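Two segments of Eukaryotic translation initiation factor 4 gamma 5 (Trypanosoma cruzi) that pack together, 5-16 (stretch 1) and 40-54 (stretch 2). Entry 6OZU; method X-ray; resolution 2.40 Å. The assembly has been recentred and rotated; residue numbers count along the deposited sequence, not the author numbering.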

# COMPACT_ATOMS: atom_id res chain seq x y z
N ARG A 5 -2.75 -19.59 19.55
CA ARG A 5 -4.03 -19.70 18.87
C ARG A 5 -3.93 -20.61 17.64
O ARG A 5 -2.98 -20.49 16.85
CB ARG A 5 -4.54 -18.29 18.48
CG ARG A 5 -5.92 -18.26 17.82
CD ARG A 5 -6.18 -16.94 17.11
NE ARG A 5 -6.72 -15.92 18.01
CZ ARG A 5 -6.00 -14.96 18.57
NH1 ARG A 5 -4.69 -14.87 18.34
NH2 ARG A 5 -6.58 -14.07 19.37
N LYS A 6 -4.92 -21.52 17.48
CA LYS A 6 -5.04 -22.49 16.39
C LYS A 6 -5.22 -21.79 15.02
O LYS A 6 -4.44 -22.07 14.09
CB LYS A 6 -6.20 -23.47 16.66
N LEU A 7 -6.20 -20.86 14.92
CA LEU A 7 -6.48 -20.09 13.70
C LEU A 7 -5.30 -19.19 13.27
O LEU A 7 -5.11 -18.98 12.07
CB LEU A 7 -7.77 -19.27 13.86
CG LEU A 7 -8.32 -18.54 12.63
CD1 LEU A 7 -9.01 -19.50 11.68
CD2 LEU A 7 -9.26 -17.45 13.06
N HIS A 8 -4.51 -18.68 14.24
CA HIS A 8 -3.34 -17.83 14.03
C HIS A 8 -2.26 -18.56 13.21
O HIS A 8 -1.79 -18.03 12.20
CB HIS A 8 -2.77 -17.37 15.39
CG HIS A 8 -1.48 -16.60 15.32
ND1 HIS A 8 -1.47 -15.22 15.24
CD2 HIS A 8 -0.21 -17.05 15.34
CE1 HIS A 8 -0.19 -14.88 15.21
NE2 HIS A 8 0.61 -15.94 15.25
N ASN A 9 -1.88 -19.76 13.67
CA ASN A 9 -0.82 -20.59 13.07
C ASN A 9 -1.18 -21.10 11.68
O ASN A 9 -0.30 -21.17 10.81
CB ASN A 9 -0.43 -21.74 14.01
CG ASN A 9 -0.00 -21.33 15.41
OD1 ASN A 9 0.77 -20.39 15.60
ND2 ASN A 9 -0.47 -22.04 16.42
N GLU A 10 -2.47 -21.47 11.46
CA GLU A 10 -2.98 -21.97 10.18
C GLU A 10 -2.85 -20.93 9.06
O GLU A 10 -2.46 -21.28 7.93
CB GLU A 10 -4.42 -22.49 10.32
CG GLU A 10 -4.50 -23.86 10.97
CD GLU A 10 -5.90 -24.42 11.21
OE1 GLU A 10 -6.79 -23.65 11.62
OE2 GLU A 10 -6.09 -25.64 11.01
N VAL A 11 -3.11 -19.65 9.39
CA VAL A 11 -2.96 -18.52 8.46
C VAL A 11 -1.47 -18.36 8.15
O VAL A 11 -1.11 -18.22 6.98
CB VAL A 11 -3.62 -17.22 8.99
CG1 VAL A 11 -3.24 -15.99 8.16
CG2 VAL A 11 -5.14 -17.38 9.06
N LEU A 12 -0.62 -18.44 9.20
CA LEU A 12 0.84 -18.35 9.04
C LEU A 12 1.36 -19.42 8.08
O LEU A 12 2.14 -19.10 7.19
CB LEU A 12 1.56 -18.42 10.39
CG LEU A 12 1.59 -17.12 11.19
CD1 LEU A 12 1.98 -17.39 12.61
CD2 LEU A 12 2.54 -16.10 10.56
N GLY A 13 0.85 -20.65 8.23
CA GLY A 13 1.16 -21.78 7.37
C GLY A 13 0.87 -21.47 5.92
O GLY A 13 1.77 -21.57 5.09
N ILE A 14 -0.37 -21.02 5.62
CA ILE A 14 -0.82 -20.64 4.28
C ILE A 14 0.09 -19.56 3.67
O ILE A 14 0.50 -19.69 2.51
CB ILE A 14 -2.34 -20.23 4.30
CG1 ILE A 14 -3.22 -21.44 4.67
CG2 ILE A 14 -2.78 -19.59 2.96
CD1 ILE A 14 -4.59 -21.10 5.22
N LEU A 15 0.43 -18.50 4.45
CA LEU A 15 1.29 -17.39 4.01
C LEU A 15 2.71 -17.87 3.68
O LEU A 15 3.37 -17.33 2.79
CB LEU A 15 1.33 -16.25 5.05
CG LEU A 15 0.02 -15.52 5.37
CD1 LEU A 15 0.13 -14.76 6.66
CD2 LEU A 15 -0.40 -14.60 4.25
N GLY A 16 3.15 -18.90 4.40
CA GLY A 16 4.43 -19.54 4.17
C GLY A 16 4.46 -20.26 2.83
O GLY A 16 5.24 -19.87 1.95
N ASP A 40 -14.32 -11.84 17.10
CA ASP A 40 -13.79 -10.56 16.60
C ASP A 40 -12.27 -10.54 16.76
O ASP A 40 -11.58 -10.15 15.82
CB ASP A 40 -14.38 -9.37 17.40
CG ASP A 40 -15.82 -8.97 17.14
OD1 ASP A 40 -16.38 -9.39 16.10
OD2 ASP A 40 -16.39 -8.23 17.97
N LYS A 41 -11.77 -10.98 17.95
CA LYS A 41 -10.34 -11.04 18.27
C LYS A 41 -9.57 -11.96 17.32
O LYS A 41 -8.52 -11.56 16.82
CB LYS A 41 -10.09 -11.38 19.76
N GLU A 42 -10.14 -13.15 17.03
CA GLU A 42 -9.58 -14.15 16.11
C GLU A 42 -9.47 -13.63 14.67
O GLU A 42 -8.45 -13.88 14.01
CB GLU A 42 -10.39 -15.44 16.15
CG GLU A 42 -10.21 -16.25 17.42
CD GLU A 42 -11.12 -17.45 17.58
OE1 GLU A 42 -12.23 -17.46 16.99
OE2 GLU A 42 -10.72 -18.39 18.30
N ILE A 43 -10.52 -12.91 14.19
CA ILE A 43 -10.58 -12.33 12.84
C ILE A 43 -9.60 -11.15 12.73
O ILE A 43 -8.84 -11.08 11.77
CB ILE A 43 -12.04 -11.98 12.41
CG1 ILE A 43 -12.93 -13.25 12.39
CG2 ILE A 43 -12.08 -11.29 11.04
CD1 ILE A 43 -14.36 -13.01 12.60
N GLN A 44 -9.59 -10.25 13.75
CA GLN A 44 -8.69 -9.09 13.81
C GLN A 44 -7.22 -9.53 13.77
O GLN A 44 -6.39 -8.85 13.15
CB GLN A 44 -8.98 -8.26 15.08
CG GLN A 44 -8.61 -6.79 14.97
CD GLN A 44 -9.32 -5.97 16.02
OE1 GLN A 44 -10.52 -5.72 15.93
NE2 GLN A 44 -8.60 -5.55 17.05
N ASP A 45 -6.92 -10.68 14.40
CA ASP A 45 -5.60 -11.29 14.46
C ASP A 45 -5.17 -11.77 13.07
O ASP A 45 -4.02 -11.54 12.70
CB ASP A 45 -5.59 -12.45 15.46
CG ASP A 45 -4.24 -13.09 15.61
OD1 ASP A 45 -3.40 -12.54 16.36
OD2 ASP A 45 -4.01 -14.14 14.99
N VAL A 46 -6.09 -12.40 12.30
CA VAL A 46 -5.82 -12.87 10.93
C VAL A 46 -5.38 -11.70 10.05
O VAL A 46 -4.42 -11.82 9.29
CB VAL A 46 -7.03 -13.63 10.32
CG1 VAL A 46 -6.82 -13.94 8.83
CG2 VAL A 46 -7.32 -14.92 11.09
N ILE A 47 -6.10 -10.57 10.15
CA ILE A 47 -5.82 -9.37 9.35
C ILE A 47 -4.49 -8.76 9.80
O ILE A 47 -3.68 -8.43 8.94
CB ILE A 47 -7.03 -8.39 9.32
CG1 ILE A 47 -8.31 -9.08 8.80
CG2 ILE A 47 -6.74 -7.10 8.52
CD1 ILE A 47 -8.22 -9.82 7.44
N GLN A 48 -4.24 -8.70 11.14
CA GLN A 48 -3.01 -8.17 11.75
C GLN A 48 -1.79 -9.00 11.28
O GLN A 48 -0.77 -8.41 10.90
CB GLN A 48 -3.13 -8.17 13.29
CG GLN A 48 -1.92 -7.61 14.05
CD GLN A 48 -2.11 -6.19 14.57
OE1 GLN A 48 -3.11 -5.87 15.22
NE2 GLN A 48 -1.14 -5.33 14.31
N VAL A 49 -1.91 -10.34 11.26
CA VAL A 49 -0.87 -11.28 10.84
C VAL A 49 -0.45 -11.04 9.38
O VAL A 49 0.74 -10.88 9.11
CB VAL A 49 -1.29 -12.76 11.12
CG1 VAL A 49 -0.48 -13.76 10.29
CG2 VAL A 49 -1.16 -13.07 12.59
N ILE A 50 -1.43 -10.99 8.46
CA ILE A 50 -1.17 -10.77 7.04
C ILE A 50 -0.52 -9.38 6.83
O ILE A 50 0.47 -9.28 6.10
CB ILE A 50 -2.45 -10.99 6.18
CG1 ILE A 50 -3.04 -12.42 6.41
CG2 ILE A 50 -2.17 -10.71 4.69
CD1 ILE A 50 -4.45 -12.64 5.94
N PHE A 51 -1.05 -8.33 7.50
CA PHE A 51 -0.54 -6.96 7.39
C PHE A 51 0.91 -6.80 7.93
O PHE A 51 1.68 -6.03 7.34
CB PHE A 51 -1.51 -5.96 8.03
CG PHE A 51 -2.55 -5.41 7.07
CD1 PHE A 51 -3.47 -6.26 6.45
CD2 PHE A 51 -2.65 -4.05 6.83
CE1 PHE A 51 -4.42 -5.76 5.57
CE2 PHE A 51 -3.63 -3.54 5.96
CZ PHE A 51 -4.50 -4.40 5.34
N ASN A 52 1.30 -7.56 8.98
CA ASN A 52 2.66 -7.53 9.52
C ASN A 52 3.66 -8.26 8.61
O ASN A 52 4.74 -7.72 8.31
CB ASN A 52 2.72 -8.07 10.95
CG ASN A 52 2.16 -7.13 12.00
OD1 ASN A 52 1.93 -5.93 11.76
ND2 ASN A 52 1.94 -7.66 13.20
N LYS A 53 3.27 -9.44 8.10
CA LYS A 53 4.06 -10.23 7.15
C LYS A 53 4.26 -9.43 5.84
O LYS A 53 5.31 -9.53 5.21
CB LYS A 53 3.39 -11.61 6.92
CG LYS A 53 4.12 -12.59 5.97
CD LYS A 53 5.42 -13.21 6.53
CE LYS A 53 5.47 -14.72 6.43
NZ LYS A 53 5.75 -15.20 5.05
N SER A 54 3.27 -8.61 5.47
CA SER A 54 3.31 -7.80 4.26
C SER A 54 4.23 -6.56 4.33
O SER A 54 4.59 -6.02 3.28
CB SER A 54 1.90 -7.39 3.86
OG SER A 54 1.13 -8.52 3.51

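Two helices that run in nearly the same direction, here at 27° with axes 9.6 Å apart at closest approach, commonly meet through residues that recur along one flank of each, and this pair illustrates how polar and apolar contacts share such a flank. R5 lays its guanidinium with one face against CB of D45. The two form a salt bridge, R5 NH1 to D45 OD1 at 3.3 Å, but the oxygen lies well out of the guanidinium plane, so the attraction is of charge alone. L7 begins the apolar seam, its CD2 3.7 Å from V46 CG2. One residue on, the CA-to-CB bond of H8 points sideways, yet the ring reaches across, and H8 ND1 donates to D45 OD2 at 2.8 Å, with the oxygen near the ring plane. D45 thus serves two partners. N9, whose CA-to-CB bond points away, and E10, which is out of reach, make no contact. V11 returns to the seam, placing CG2 3.8 Å from V46 CG1. L12 swings its end inward, bringing CD2 to 3.8 Å from V49 CG1, and L15 CD1 approaches V49 CG1 equally closely, at 3.8 Å. V49 is a knob, seated among H8, V11, L12 and L15. L15 CD1 also meets I50 CG1 at 3.9 Å.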